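Local coordinates for protein AtxE2 (Asticcacaulis excentricus, PDB 5TXE) that hydrolyses the isopeptide bond of the lasso peptides astexin-2 and astexin-3, turning these threaded molecules into linear peptides, at residues Asp169-Glu174 with Val230-Asp235; Arg205-Val208 with Arg212-Pro215; Thr266-Ser271 with Tyr332-Asp337; Glu451-Pro456 with Arg652-Phe657. The protein carries 1 engineered substitution. All coordinates share one frame; numbering follows the deposited sequence.

Interaction 1 of 4, residues Asp169-Glu174 with Val230-Asp235; sequences DAYDIE and VYQVLD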
loop_
_atom_site.group_PDB
_atom_site.type_symbol
_atom_site.label_atom_id
_atom_site.label_comp_id
_atom_site.label_asym_id
_atom_site.label_seq_id
_atom_site.Cartn_x
_atom_site.Cartn_y
_atom_site.Cartn_z
ATOM N N ASP A 169 -7.862 -27.075 7.505
ATOM C CA ASP A 169 -6.865 -28.119 7.508
ATOM C C ASP A 169 -5.709 -27.801 8.464
ATOM O O ASP A 169 -5.723 -26.781 9.132
ATOM C CB ASP A 169 -6.430 -28.333 6.064
ATOM C CG ASP A 169 -6.172 -29.820 5.732
ATOM O OD1 ASP A 169 -5.507 -30.510 6.568
ATOM O OD2 ASP A 169 -6.597 -30.263 4.620
ATOM N N ALA A 170 -4.716 -28.669 8.530
ATOM C CA ALA A 170 -3.470 -28.377 9.279
ATOM C C ALA A 170 -2.692 -27.146 8.767
ATOM O O ALA A 170 -1.834 -26.611 9.465
ATOM C CB ALA A 170 -2.547 -29.578 9.247
ATOM N N TYR A 171 -3.025 -26.674 7.575
ATOM C CA TYR A 171 -2.357 -25.528 6.978
ATOM C C TYR A 171 -3.394 -24.477 6.705
ATOM O O TYR A 171 -4.638 -24.781 6.629
ATOM C CB TYR A 171 -1.632 -25.963 5.711
ATOM C CG TYR A 171 -2.459 -26.774 4.751
ATOM C CD1 TYR A 171 -2.522 -28.172 4.841
ATOM C CD2 TYR A 171 -3.136 -26.166 3.739
ATOM C CE1 TYR A 171 -3.271 -28.927 3.949
ATOM C CE2 TYR A 171 -3.890 -26.900 2.838
ATOM C CZ TYR A 171 -3.958 -28.282 2.957
ATOM O OH TYR A 171 -4.678 -28.987 2.051
ATOM N N ASP A 172 -2.929 -23.234 6.592
ATOM C CA ASP A 172 -3.828 -22.166 6.177
ATOM C C ASP A 172 -4.307 -22.393 4.731
ATOM O O ASP A 172 -3.476 -22.693 3.838
ATOM C CB ASP A 172 -3.165 -20.783 6.220
ATOM C CG ASP A 172 -2.863 -20.306 7.642
ATOM O OD1 ASP A 172 -3.597 -20.646 8.642
ATOM O OD2 ASP A 172 -1.897 -19.530 7.712
ATOM N N ILE A 173 -5.598 -22.175 4.483
ATOM C CA ILE A 173 -6.076 -22.278 3.125
ATOM C C ILE A 173 -5.661 -20.983 2.437
ATOM O O ILE A 173 -5.863 -19.898 2.994
ATOM C CB ILE A 173 -7.588 -22.374 3.051
ATOM C CG1 ILE A 173 -8.138 -23.543 3.882
ATOM C CG2 ILE A 173 -8.027 -22.494 1.588
ATOM C CD1 ILE A 173 -7.333 -24.814 3.754
ATOM N N GLU A 174 -5.176 -21.086 1.202
ATOM C CA GLU A 174 -4.667 -19.911 0.449
ATOM C C GLU A 174 -5.585 -19.411 -0.629
ATOM O O GLU A 174 -5.452 -18.281 -1.040
ATOM C CB GLU A 174 -3.277 -20.207 -0.135
ATOM C CG GLU A 174 -2.254 -20.321 0.998
ATOM C CD GLU A 174 -0.861 -20.776 0.591
ATOM O OE1 GLU A 174 -0.523 -20.747 -0.630
ATOM O OE2 GLU A 174 -0.080 -21.150 1.509
ATOM N N VAL A 230 -0.741 -27.713 -2.839
ATOM C CA VAL A 230 -1.550 -28.933 -2.908
ATOM C C VAL A 230 -2.985 -28.500 -3.105
ATOM O O VAL A 230 -3.408 -27.457 -2.555
ATOM C CB VAL A 230 -1.362 -29.719 -1.624
ATOM C CG1 VAL A 230 -2.451 -30.728 -1.345
ATOM C CG2 VAL A 230 -0.024 -30.410 -1.635
ATOM N N TYR A 231 -3.705 -29.222 -3.972
ATOM C CA TYR A 231 -5.098 -28.879 -4.353
ATOM C C TYR A 231 -5.971 -29.997 -3.886
ATOM O O TYR A 231 -5.603 -31.135 -4.047
ATOM C CB TYR A 231 -5.233 -28.729 -5.860
ATOM C CG TYR A 231 -4.289 -27.687 -6.342
ATOM C CD1 TYR A 231 -4.658 -26.352 -6.317
ATOM C CD2 TYR A 231 -2.986 -28.020 -6.797
ATOM C CE1 TYR A 231 -3.763 -25.364 -6.708
ATOM C CE2 TYR A 231 -2.081 -27.033 -7.188
ATOM C CZ TYR A 231 -2.489 -25.707 -7.153
ATOM O OH TYR A 231 -1.674 -24.667 -7.517
ATOM N N GLN A 232 -7.126 -29.684 -3.317
ATOM C CA GLN A 232 -8.077 -30.699 -2.882
ATOM C C GLN A 232 -9.471 -30.211 -3.193
ATOM O O GLN A 232 -9.698 -28.999 -3.330
ATOM C CB GLN A 232 -7.993 -30.928 -1.356
ATOM C CG GLN A 232 -6.718 -31.494 -0.751
ATOM C CD GLN A 232 -6.777 -32.997 -0.557
ATOM O OE1 GLN A 232 -7.396 -33.520 0.378
ATOM N NE2 GLN A 232 -6.105 -33.692 -1.423
ATOM N N VAL A 233 -10.414 -31.143 -3.273
ATOM C CA VAL A 233 -11.797 -30.814 -3.567
ATOM C C VAL A 233 -12.670 -31.354 -2.474
ATOM O O VAL A 233 -12.515 -32.504 -2.069
ATOM C CB VAL A 233 -12.259 -31.450 -4.894
ATOM C CG1 VAL A 233 -13.723 -31.134 -5.146
ATOM C CG2 VAL A 233 -11.423 -30.894 -6.030
ATOM N N LEU A 234 -13.611 -30.527 -2.032
ATOM C CA LEU A 234 -14.535 -30.905 -1.031
ATOM C C LEU A 234 -15.934 -30.883 -1.589
ATOM O O LEU A 234 -16.376 -29.865 -2.086
ATOM C CB LEU A 234 -14.472 -29.936 0.167
ATOM C CG LEU A 234 -15.556 -30.284 1.195
ATOM C CD1 LEU A 234 -15.026 -31.240 2.219
ATOM C CD2 LEU A 234 -16.123 -29.057 1.901
ATOM N N ASP A 235 -16.655 -31.992 -1.424
ATOM C CA ASP A 235 -18.100 -32.055 -1.735
ATOM C C ASP A 235 -18.870 -31.665 -0.489
ATOM O O ASP A 235 -18.871 -32.377 0.479
ATOM C CB ASP A 235 -18.449 -33.492 -2.169
ATOM C CG ASP A 235 -19.940 -33.692 -2.558
ATOM O OD1 ASP A 235 -20.840 -32.819 -2.320
ATOM O OD2 ASP A 235 -20.181 -34.785 -3.107
HETATM O O HOH W 1 -5.480 -27.833 -0.627
#

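Interaction 2 of 4, residues Arg205-Val208 with Arg212-Pro215; sequences RGWV and RFHP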
loop_
_atom_site.group_PDB
_atom_site.type_symbol
_atom_site.label_atom_id
_atom_site.label_comp_id
_atom_site.label_asym_id
_atom_site.label_seq_id
_atom_site.Cartn_x
_atom_site.Cartn_y
_atom_site.Cartn_z
ATOM N N ARG A 205 19.663 -29.819 18.012
ATOM C CA ARG A 205 21.104 -29.923 17.846
ATOM C C ARG A 205 21.781 -28.583 17.594
ATOM O O ARG A 205 23.003 -28.499 17.442
ATOM C CB ARG A 205 21.387 -30.895 16.721
ATOM C CG ARG A 205 21.119 -32.345 17.109
ATOM C CD ARG A 205 21.416 -33.330 15.942
ATOM N NE ARG A 205 20.805 -32.965 14.631
ATOM C CZ ARG A 205 19.508 -33.134 14.302
ATOM N NH1 ARG A 205 18.643 -33.639 15.181
ATOM N NH2 ARG A 205 19.041 -32.790 13.093
ATOM N N GLY A 206 20.990 -27.527 17.608
ATOM C CA GLY A 206 21.462 -26.184 17.279
ATOM C C GLY A 206 21.366 -25.984 15.775
ATOM O O GLY A 206 21.507 -26.926 15.043
ATOM N N TRP A 207 21.124 -24.748 15.313
ATOM C CA TRP A 207 21.032 -24.472 13.918
ATOM C C TRP A 207 22.235 -23.697 13.477
ATOM O O TRP A 207 22.647 -22.719 14.120
ATOM C CB TRP A 207 19.825 -23.571 13.678
ATOM C CG TRP A 207 18.466 -24.091 14.017
ATOM C CD1 TRP A 207 17.833 -25.162 13.481
ATOM C CD2 TRP A 207 17.498 -23.427 14.861
ATOM N NE1 TRP A 207 16.566 -25.256 13.977
ATOM C CE2 TRP A 207 16.328 -24.203 14.827
ATOM C CE3 TRP A 207 17.535 -22.311 15.682
ATOM C CZ2 TRP A 207 15.219 -23.905 15.596
ATOM C CZ3 TRP A 207 16.426 -21.983 16.415
ATOM C CH2 TRP A 207 15.271 -22.792 16.373
ATOM N N VAL A 208 22.780 -24.059 12.328
ATOM C CA VAL A 208 23.875 -23.271 11.749
ATOM C C VAL A 208 23.309 -21.933 11.242
ATOM O O VAL A 208 22.377 -21.922 10.435
ATOM C CB VAL A 208 24.491 -23.944 10.502
ATOM C CG1 VAL A 208 25.667 -23.108 10.000
ATOM C CG2 VAL A 208 24.979 -25.314 10.830
ATOM N N ARG A 212 19.177 -19.237 6.024
ATOM C CA ARG A 212 17.803 -19.367 6.514
ATOM C C ARG A 212 17.362 -18.244 7.478
ATOM O O ARG A 212 16.187 -18.108 7.741
ATOM C CB ARG A 212 17.583 -20.717 7.163
ATOM C CG ARG A 212 17.851 -21.927 6.244
ATOM C CD ARG A 212 17.879 -23.207 7.042
ATOM N NE ARG A 212 18.948 -23.169 8.021
ATOM C CZ ARG A 212 19.117 -24.081 8.987
ATOM N NH1 ARG A 212 18.272 -25.104 9.103
ATOM N NH2 ARG A 212 20.143 -23.981 9.829
ATOM N N PHE A 213 18.292 -17.411 7.937
ATOM C CA PHE A 213 17.983 -16.456 8.978
ATOM C C PHE A 213 17.776 -15.048 8.525
ATOM O O PHE A 213 18.424 -14.568 7.601
ATOM C CB PHE A 213 19.088 -16.430 10.013
ATOM C CG PHE A 213 19.096 -17.620 10.919
ATOM C CD1 PHE A 213 19.648 -18.811 10.519
ATOM C CD2 PHE A 213 18.532 -17.545 12.171
ATOM C CE1 PHE A 213 19.616 -19.912 11.363
ATOM C CE2 PHE A 213 18.554 -18.602 13.030
ATOM C CZ PHE A 213 19.072 -19.792 12.612
ATOM N N HIS A 214 16.874 -14.362 9.225
ATOM C CA HIS A 214 16.609 -12.946 9.035
ATOM C C HIS A 214 16.454 -12.348 10.437
ATOM O O HIS A 214 15.365 -12.271 10.966
ATOM C CB HIS A 214 15.352 -12.732 8.165
ATOM C CG HIS A 214 15.108 -11.292 7.815
ATOM N ND1 HIS A 214 14.099 -10.533 8.376
ATOM C CD2 HIS A 214 15.782 -10.460 6.995
ATOM C CE1 HIS A 214 14.123 -9.316 7.868
ATOM N NE2 HIS A 214 15.149 -9.236 7.042
ATOM N N PRO A 215 17.557 -11.970 11.060
ATOM C CA PRO A 215 17.613 -11.646 12.474
ATOM C C PRO A 215 16.713 -10.500 12.893
ATOM O O PRO A 215 16.154 -10.480 14.023
ATOM C CB PRO A 215 19.047 -11.285 12.703
ATOM C CG PRO A 215 19.821 -11.867 11.568
ATOM C CD PRO A 215 18.876 -12.097 10.424
HETATM O O HOH W 2 21.369 -26.397 10.939
#

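Interaction 3 of 4, residues Thr266-Ser271 with Tyr332-Asp337; sequences TTFSVS and YRMPAD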
loop_
_atom_site.group_PDB
_atom_site.type_symbol
_atom_site.label_atom_id
_atom_site.label_comp_id
_atom_site.label_asym_id
_atom_site.label_seq_id
_atom_site.Cartn_x
_atom_site.Cartn_y
_atom_site.Cartn_z
ATOM N N THR A 266 -11.799 -10.808 -32.221
ATOM C CA THR A 266 -10.688 -9.894 -31.942
ATOM C C THR A 266 -10.157 -10.006 -30.497
ATOM O O THR A 266 -10.895 -9.919 -29.526
ATOM C CB THR A 266 -11.144 -8.493 -32.193
ATOM O OG1 THR A 266 -11.710 -8.465 -33.494
ATOM C CG2 THR A 266 -9.972 -7.514 -32.115
ATOM N N THR A 267 -8.861 -10.245 -30.387
ATOM C CA THR A 267 -8.168 -10.293 -29.122
ATOM C C THR A 267 -7.409 -8.967 -28.949
ATOM O O THR A 267 -6.602 -8.535 -29.790
ATOM C CB THR A 267 -7.218 -11.495 -29.076
ATOM O OG1 THR A 267 -8.020 -12.671 -28.975
ATOM C CG2 THR A 267 -6.310 -11.457 -27.879
ATOM N N PHE A 268 -7.726 -8.307 -27.861
ATOM C CA PHE A 268 -7.031 -7.095 -27.483
ATOM C C PHE A 268 -5.996 -7.387 -26.433
ATOM O O PHE A 268 -6.222 -8.187 -25.538
ATOM C CB PHE A 268 -8.004 -6.102 -26.996
ATOM C CG PHE A 268 -8.947 -5.644 -28.045
ATOM C CD1 PHE A 268 -8.546 -4.718 -28.994
ATOM C CD2 PHE A 268 -10.205 -6.120 -28.094
ATOM C CE1 PHE A 268 -9.416 -4.255 -29.971
ATOM C CE2 PHE A 268 -11.075 -5.690 -29.070
ATOM C CZ PHE A 268 -10.681 -4.751 -30.012
ATOM N N SER A 269 -4.814 -6.809 -26.604
ATOM C CA SER A 269 -3.781 -6.936 -25.628
ATOM C C SER A 269 -2.910 -5.677 -25.695
ATOM O O SER A 269 -3.291 -4.703 -26.321
ATOM C CB SER A 269 -2.991 -8.192 -25.876
ATOM O OG SER A 269 -2.298 -8.077 -27.089
ATOM N N VAL A 270 -1.782 -5.690 -25.004
ATOM C CA VAL A 270 -0.965 -4.531 -24.865
ATOM C C VAL A 270 0.455 -4.983 -25.046
ATOM O O VAL A 270 0.824 -6.044 -24.571
ATOM C CB VAL A 270 -1.282 -4.022 -23.462
ATOM C CG1 VAL A 270 -0.065 -3.723 -22.640
ATOM C CG2 VAL A 270 -2.295 -2.911 -23.547
ATOM N N SER A 271 1.278 -4.234 -25.761
ATOM C CA SER A 271 2.701 -4.618 -25.805
ATOM C C SER A 271 3.571 -3.420 -26.119
ATOM O O SER A 271 3.076 -2.392 -26.519
ATOM C CB SER A 271 2.922 -5.707 -26.869
ATOM O OG SER A 271 2.677 -5.180 -28.167
ATOM N N TYR A 332 -11.815 5.050 -21.006
ATOM C CA TYR A 332 -12.055 5.158 -22.458
ATOM C C TYR A 332 -13.036 4.105 -22.975
ATOM O O TYR A 332 -13.080 2.954 -22.468
ATOM C CB TYR A 332 -10.733 5.042 -23.215
ATOM C CG TYR A 332 -9.880 6.272 -23.048
ATOM C CD1 TYR A 332 -9.090 6.431 -21.936
ATOM C CD2 TYR A 332 -9.893 7.288 -23.999
ATOM C CE1 TYR A 332 -8.316 7.574 -21.764
ATOM C CE2 TYR A 332 -9.131 8.428 -23.840
ATOM C CZ TYR A 332 -8.349 8.563 -22.708
ATOM O OH TYR A 332 -7.607 9.671 -22.533
ATOM N N ARG A 333 -13.808 4.509 -23.997
ATOM C CA ARG A 333 -14.695 3.607 -24.747
ATOM C C ARG A 333 -14.285 3.588 -26.231
ATOM O O ARG A 333 -14.165 4.625 -26.877
ATOM C CB ARG A 333 -16.093 4.110 -24.575
ATOM C CG ARG A 333 -17.196 3.345 -25.259
ATOM C CD ARG A 333 -18.453 4.206 -25.153
ATOM N NE ARG A 333 -19.597 3.471 -25.645
ATOM C CZ ARG A 333 -19.866 3.250 -26.937
ATOM N NH1 ARG A 333 -19.080 3.720 -27.916
ATOM N NH2 ARG A 333 -20.944 2.548 -27.252
ATOM N N MET A 334 -14.092 2.397 -26.750
ATOM C CA MET A 334 -13.556 2.227 -28.068
ATOM C C MET A 334 -14.390 1.188 -28.840
ATOM O O MET A 334 -14.286 -0.009 -28.532
ATOM C CB MET A 334 -12.116 1.727 -27.984
ATOM C CG MET A 334 -11.474 1.731 -29.346
ATOM S SD MET A 334 -9.881 0.970 -29.356
ATOM C CE MET A 334 -10.359 -0.744 -29.404
ATOM N N PRO A 335 -15.189 1.629 -29.858
ATOM C CA PRO A 335 -15.910 0.691 -30.790
ATOM C C PRO A 335 -14.954 -0.332 -31.327
ATOM O O PRO A 335 -13.877 0.034 -31.807
ATOM C CB PRO A 335 -16.377 1.605 -31.917
ATOM C CG PRO A 335 -16.410 2.987 -31.321
ATOM C CD PRO A 335 -15.276 3.024 -30.332
ATOM N N ALA A 336 -15.289 -1.605 -31.199
ATOM C CA ALA A 336 -14.302 -2.657 -31.407
ATOM C C ALA A 336 -13.927 -2.895 -32.883
ATOM O O ALA A 336 -12.918 -3.546 -33.152
ATOM C CB ALA A 336 -14.777 -3.947 -30.767
ATOM N N ASP A 337 -14.731 -2.361 -33.804
ATOM C CA ASP A 337 -14.422 -2.367 -35.243
ATOM C C ASP A 337 -13.105 -1.664 -35.591
ATOM O O ASP A 337 -12.399 -2.076 -36.489
ATOM C CB ASP A 337 -15.565 -1.675 -36.013
ATOM C CG ASP A 337 -16.824 -2.547 -36.110
ATOM O OD1 ASP A 337 -16.724 -3.777 -35.843
ATOM O OD2 ASP A 337 -17.904 -2.009 -36.475
#

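Interaction 4 of 4, residues Glu451-Pro456 with Arg652-Phe657; sequences ENPILP and RTIDWF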
loop_
_atom_site.group_PDB
_atom_site.type_symbol
_atom_site.label_atom_id
_atom_site.label_comp_id
_atom_site.label_asym_id
_atom_site.label_seq_id
_atom_site.Cartn_x
_atom_site.Cartn_y
_atom_site.Cartn_z
ATOM N N GLU A 451 0.446 6.196 8.653
ATOM C CA GLU A 451 1.202 6.498 9.864
ATOM C C GLU A 451 1.095 7.971 10.264
ATOM O O GLU A 451 1.384 8.317 11.411
ATOM C CB GLU A 451 2.701 6.371 9.576
ATOM C CG GLU A 451 3.454 5.144 9.896
ATOM C CD GLU A 451 3.398 4.638 11.350
ATOM O OE1 GLU A 451 4.398 4.775 12.185
ATOM O OE2 GLU A 451 2.367 3.961 11.552
ATOM N N ASN A 452 0.849 8.846 9.298
ATOM C CA ASN A 452 0.966 10.274 9.556
ATOM C C ASN A 452 -0.303 10.964 9.153
ATOM O O ASN A 452 -0.574 11.088 7.965
ATOM C CB ASN A 452 2.160 10.843 8.814
ATOM C CG ASN A 452 3.485 10.288 9.357
ATOM O OD1 ASN A 452 3.964 10.748 10.377
ATOM N ND2 ASN A 452 4.038 9.258 8.687
ATOM N N PRO A 453 -1.083 11.423 10.130
ATOM C CA PRO A 453 -2.513 11.724 9.903
ATOM C C PRO A 453 -2.787 13.120 9.259
ATOM O O PRO A 453 -2.637 14.169 9.908
ATOM C CB PRO A 453 -3.081 11.653 11.306
ATOM C CG PRO A 453 -1.981 12.100 12.154
ATOM C CD PRO A 453 -0.708 11.636 11.530
ATOM N N ILE A 454 -3.166 13.121 8.000
ATOM C CA ILE A 454 -3.037 14.318 7.197
ATOM C C ILE A 454 -4.087 15.328 7.601
ATOM O O ILE A 454 -3.769 16.461 7.943
ATOM C CB ILE A 454 -3.152 13.942 5.710
ATOM C CG1 ILE A 454 -1.863 13.282 5.299
ATOM C CG2 ILE A 454 -3.399 15.192 4.844
ATOM C CD1 ILE A 454 -1.973 12.542 4.005
ATOM N N LEU A 455 -5.334 14.905 7.629
ATOM C CA LEU A 455 -6.388 15.852 7.940
ATOM C C LEU A 455 -6.301 16.315 9.378
ATOM O O LEU A 455 -6.388 17.498 9.622
ATOM C CB LEU A 455 -7.774 15.259 7.566
ATOM C CG LEU A 455 -7.936 14.800 6.079
ATOM C CD1 LEU A 455 -9.340 14.216 5.805
ATOM C CD2 LEU A 455 -7.693 15.971 5.143
ATOM N N PRO A 456 -6.103 15.382 10.359
ATOM C CA PRO A 456 -5.877 15.858 11.703
ATOM C C PRO A 456 -4.707 16.813 11.867
ATOM O O PRO A 456 -4.794 17.745 12.653
ATOM C CB PRO A 456 -5.677 14.578 12.483
ATOM C CG PRO A 456 -6.436 13.541 11.716
ATOM C CD PRO A 456 -6.186 13.911 10.305
ATOM N N ARG A 652 0.948 10.944 18.977
ATOM C CA ARG A 652 2.258 11.350 19.353
ATOM C C ARG A 652 2.928 12.158 18.221
ATOM O O ARG A 652 3.771 13.021 18.467
ATOM C CB ARG A 652 3.089 10.127 19.726
ATOM C CG ARG A 652 4.400 10.504 20.402
ATOM C CD ARG A 652 5.214 9.242 20.719
ATOM N NE ARG A 652 4.746 8.533 21.914
ATOM C CZ ARG A 652 4.072 7.390 21.912
ATOM N NH1 ARG A 652 3.712 6.837 20.821
ATOM N NH2 ARG A 652 3.713 6.829 23.056
ATOM N N THR A 653 2.643 11.800 16.986
ATOM C CA THR A 653 3.238 12.500 15.905
ATOM C C THR A 653 2.693 13.947 15.825
ATOM O O THR A 653 3.454 14.874 15.603
ATOM C CB THR A 653 2.981 11.773 14.599
ATOM O OG1 THR A 653 3.878 10.680 14.541
ATOM C CG2 THR A 653 3.254 12.676 13.412
ATOM N N ILE A 654 1.395 14.134 16.076
ATOM C CA ILE A 654 0.837 15.487 16.180
ATOM C C ILE A 654 1.452 16.225 17.348
ATOM O O ILE A 654 1.860 17.379 17.208
ATOM C CB ILE A 654 -0.676 15.458 16.299
ATOM C CG1 ILE A 654 -1.257 15.022 14.981
ATOM C CG2 ILE A 654 -1.254 16.819 16.628
ATOM C CD1 ILE A 654 -2.712 14.627 15.060
ATOM N N ASP A 655 1.566 15.576 18.496
ATOM C CA ASP A 655 2.125 16.251 19.641
ATOM C C ASP A 655 3.565 16.673 19.337
ATOM O O ASP A 655 4.032 17.730 19.761
ATOM C CB ASP A 655 2.176 15.347 20.872
ATOM C CG ASP A 655 0.808 15.000 21.462
ATOM O OD1 ASP A 655 -0.214 15.584 21.053
ATOM O OD2 ASP A 655 0.747 14.099 22.334
ATOM N N TRP A 656 4.288 15.805 18.662
ATOM C CA TRP A 656 5.688 16.058 18.417
ATOM C C TRP A 656 5.842 17.312 17.565
ATOM O O TRP A 656 6.656 18.177 17.894
ATOM C CB TRP A 656 6.311 14.879 17.717
ATOM C CG TRP A 656 7.719 14.950 17.351
ATOM C CD1 TRP A 656 8.206 15.157 16.105
ATOM C CD2 TRP A 656 8.832 14.642 18.157
ATOM N NE1 TRP A 656 9.562 15.051 16.085
ATOM C CE2 TRP A 656 9.985 14.744 17.342
ATOM C CE3 TRP A 656 8.991 14.335 19.500
ATOM C CZ2 TRP A 656 11.257 14.566 17.828
ATOM C CZ3 TRP A 656 10.291 14.108 19.978
ATOM C CH2 TRP A 656 11.388 14.173 19.148
ATOM N N PHE A 657 5.129 17.360 16.446
ATOM C CA PHE A 657 5.199 18.546 15.591
ATOM C C PHE A 657 4.643 19.828 16.246
ATOM O O PHE A 657 5.222 20.899 16.090
ATOM C CB PHE A 657 4.570 18.280 14.259
ATOM C CG PHE A 657 5.404 17.403 13.350
ATOM C CD1 PHE A 657 6.704 17.690 13.116
ATOM C CD2 PHE A 657 4.887 16.258 12.828
ATOM C CE1 PHE A 657 7.479 16.860 12.335
ATOM C CE2 PHE A 657 5.637 15.429 12.018
ATOM C CZ PHE A 657 6.923 15.750 11.744
HETATM O O HOH W 3 3.812 9.033 12.468
#

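Interaction 1 of 4, residues Asp169-Glu174 with Val230-Asp235
Val230 meets the end of the Tyr171 side chain in two ways, through a branch and through a water. Its CG1 methyl lies 4.4 Å from Tyr171 OH, a loose contact. Its carbonyl is reached indirectly: Tyr171 OH donates to a water 3.0 Å away, and that water donates on to Val230 O at 2.9 Å. Tyrosine suits the place because the ring packs on Pro190 and Val193 of helix 190-202, while the hydroxyl at its far end reaches the water. The next residue, Tyr231, turns its side chain from this contact. Gln232 points back toward it, and its CG lies 4.3 Å from Tyr171 OH, so the aliphatic part of the glutamine does the touching and the amide does not.

The tyrosine stands with CG beside both the backbone N and the carbonyl carbon (chi1 49°). Asp169 CB lies over one ring face, offset toward the rim. The same aspartate turns its OD1 to Ala170 N, accepting a hydrogen bond at 2.8 Å. Tyr186, on strand 183-188, touches both Tyr171 and Gln232 and so fills in between the segments. Strands 173-178, 183-188, 230-235 and 240-243 follow one another in an antiparallel sheet, consistent with one blade of the β-propeller characteristic of the prolyl oligopeptidase family.

Interaction 2 of 4, residues Arg205-Val208 with Arg212-Pro215
Arg212 reaches across to Val208 and Trp207 with the end of a long side chain, and only its far end takes part. CB, CG and CD run out extended from the backbone. A bend at the next bond (chi3 -62°) then swings the guanidinium toward residues 207-208. NE forms a salt bridge with Asp210, in the turn between the two segments, which helps to fix how the flat group is rotated. NH1 lies obliquely near the Trp207 ring. NH2 does most of the work: it donates to Val208 O at 3.1 Å, with an N-H...O angle of 154° and the acceptor almost in the guanidinium plane. It also donates to a water 2.9 Å away, which in turn accepts from Val208 N at 3.1 Å. Both backbone polar groups of the valine are thus tied to one nitrogen, one directly and one through water, as the two N-H bonds of NH2 allow. NH2 also lies 3.9 Å from Trp207 CB.

Beside it the ring edge of Phe213 meets Trp207 CB at CZ, 4.0 Å away. Separately, Phe213 CE1 comes within 3.5 Å of Val208 O, which approaches the ring obliquely. The indole N-H of Trp207 is bonded to Ile199 O, anchoring the tryptophan to helix 190-202. His214, next in sequence, hydrogen-bonds Asn562, a residue that binds astexin-3, and makes a weak bond to the backbone of the bound peptide. This is a folded irregular loop, inserted between two strands of a sheet, that borders the lasso-peptide site.

Interaction 3 of 4, residues Thr266-Ser271 with Tyr332-Asp337
Phe268 and Met334 approach each other from opposite directions, and their meeting is the tight part of this contact. Met334 CE lies 3.7 Å from Phe268 CE1 and 4.1 Å from Phe268 CZ, coming obliquely at the ring. The methionine is extended as far as its sulfur, with CG anti to the backbone N (chi1 -172°). It then bends at the last torsion (80°), which turns the terminal methyl to the phenyl group. An unbranched, flexible chain suits this place, since it can settle against a rigid ring. Thr266 lays its CG2 methyl 3.5 Å above one face of the Phe268 ring, off toward the rim. Ala286 and Val263 also touch Phe268, while Leu284, Leu316 and Leu339 pack on Met334, so both side chains are buried among apolar neighbours.

Toward Ala336 the fit is slacker. Phe268 CZ is 4.2 Å from Ala336 CB, and the carbonyl of the alanine, its O 4.0 Å from the same CZ, stands at the ring edge. The short methyl fits among the Phe268 ring, Val263 and Asn314. Beyond Ala336 comes the solvent side, where Asp337 is exposed and poorly ordered.

Strands 266-271 and 328-335 belong to separate four-stranded antiparallel sheets, consistent with adjacent blades of the family's β-propeller. The side-chain contacts between the segments are apolar, so this contact probably rests on dispersion and the hydrophobic effect.

Interaction 4 of 4, residues Glu451-Pro456 with Arg652-Phe657
Asn452 and Thr653 cross at about a right angle, and Asn452 OD1 lies 3.7 Å from Thr653 CG2. The threonine places its two branches on different sides: CG2 is anti to the backbone N, while OG1 lies beside that N (chi1 -78°). The methyl can therefore face the amide oxygen while the hydroxyl turns to a water. That water is gripped by three bonds. It accepts from Thr653 OG1 at 2.6 Å and donates to both Asn452 OD1 and Glu451 O, each at 2.7 Å. Asparagine and threonine suit this buried spot, since short polar groups can bind a single water without bringing a charge.

Farther along, the contact becomes apolar. Ile654 slants across Pro453, its CD1 3.9 Å from Pro453 CG and its CG1 4.1 Å from the same atom. CD1 also lies 3.9 Å from Pro456 CB, so one terminal methyl rests against both proline rings. The stiff rings offer it a fixed surface, and the reach of the isoleucine chain bridges the distance between the backbones. Both prolines also fit the backbone: Pro453 holds the N-cap position of helix 454-459, and Pro456 lies in its first turn, where a missing N-H costs little.

Helix 40-44 covers the same apolar patch, with Pro40 against Pro456 and Ile654 and Leu43 against the two prolines. As expected of the α/β-hydrolase fold, helix 643-662 packs on the central mixed sheet: Thr653, together with Trp656 and Phe657, also touches Val547 of strand 545-548.

In the fold
The four contacts touch nowhere. Interaction 2 is nested along the chain within the loop closed by interaction 1, because the segment between strands 183-188 and 230-235 runs out as helix 190-202 and an irregular loop; their centres lie 30 Å apart. Interactions 1 and 3 belong to different antiparallel sheets, with centres 38 Å apart, and both lie away from the catalytic and substrate-binding residues, on the opposite side of the chain's centre from interaction 4. Interaction 4 lies near the catalytic residues, the side chain of Asn452 being about 9 Å from that of Tyr438 and about 10 Å from that of the engineered Ala527 at the nucleophile position. Interaction 2 lies near a substrate-binding one: the side chain of Phe213 is about 9 Å from that of Asn562.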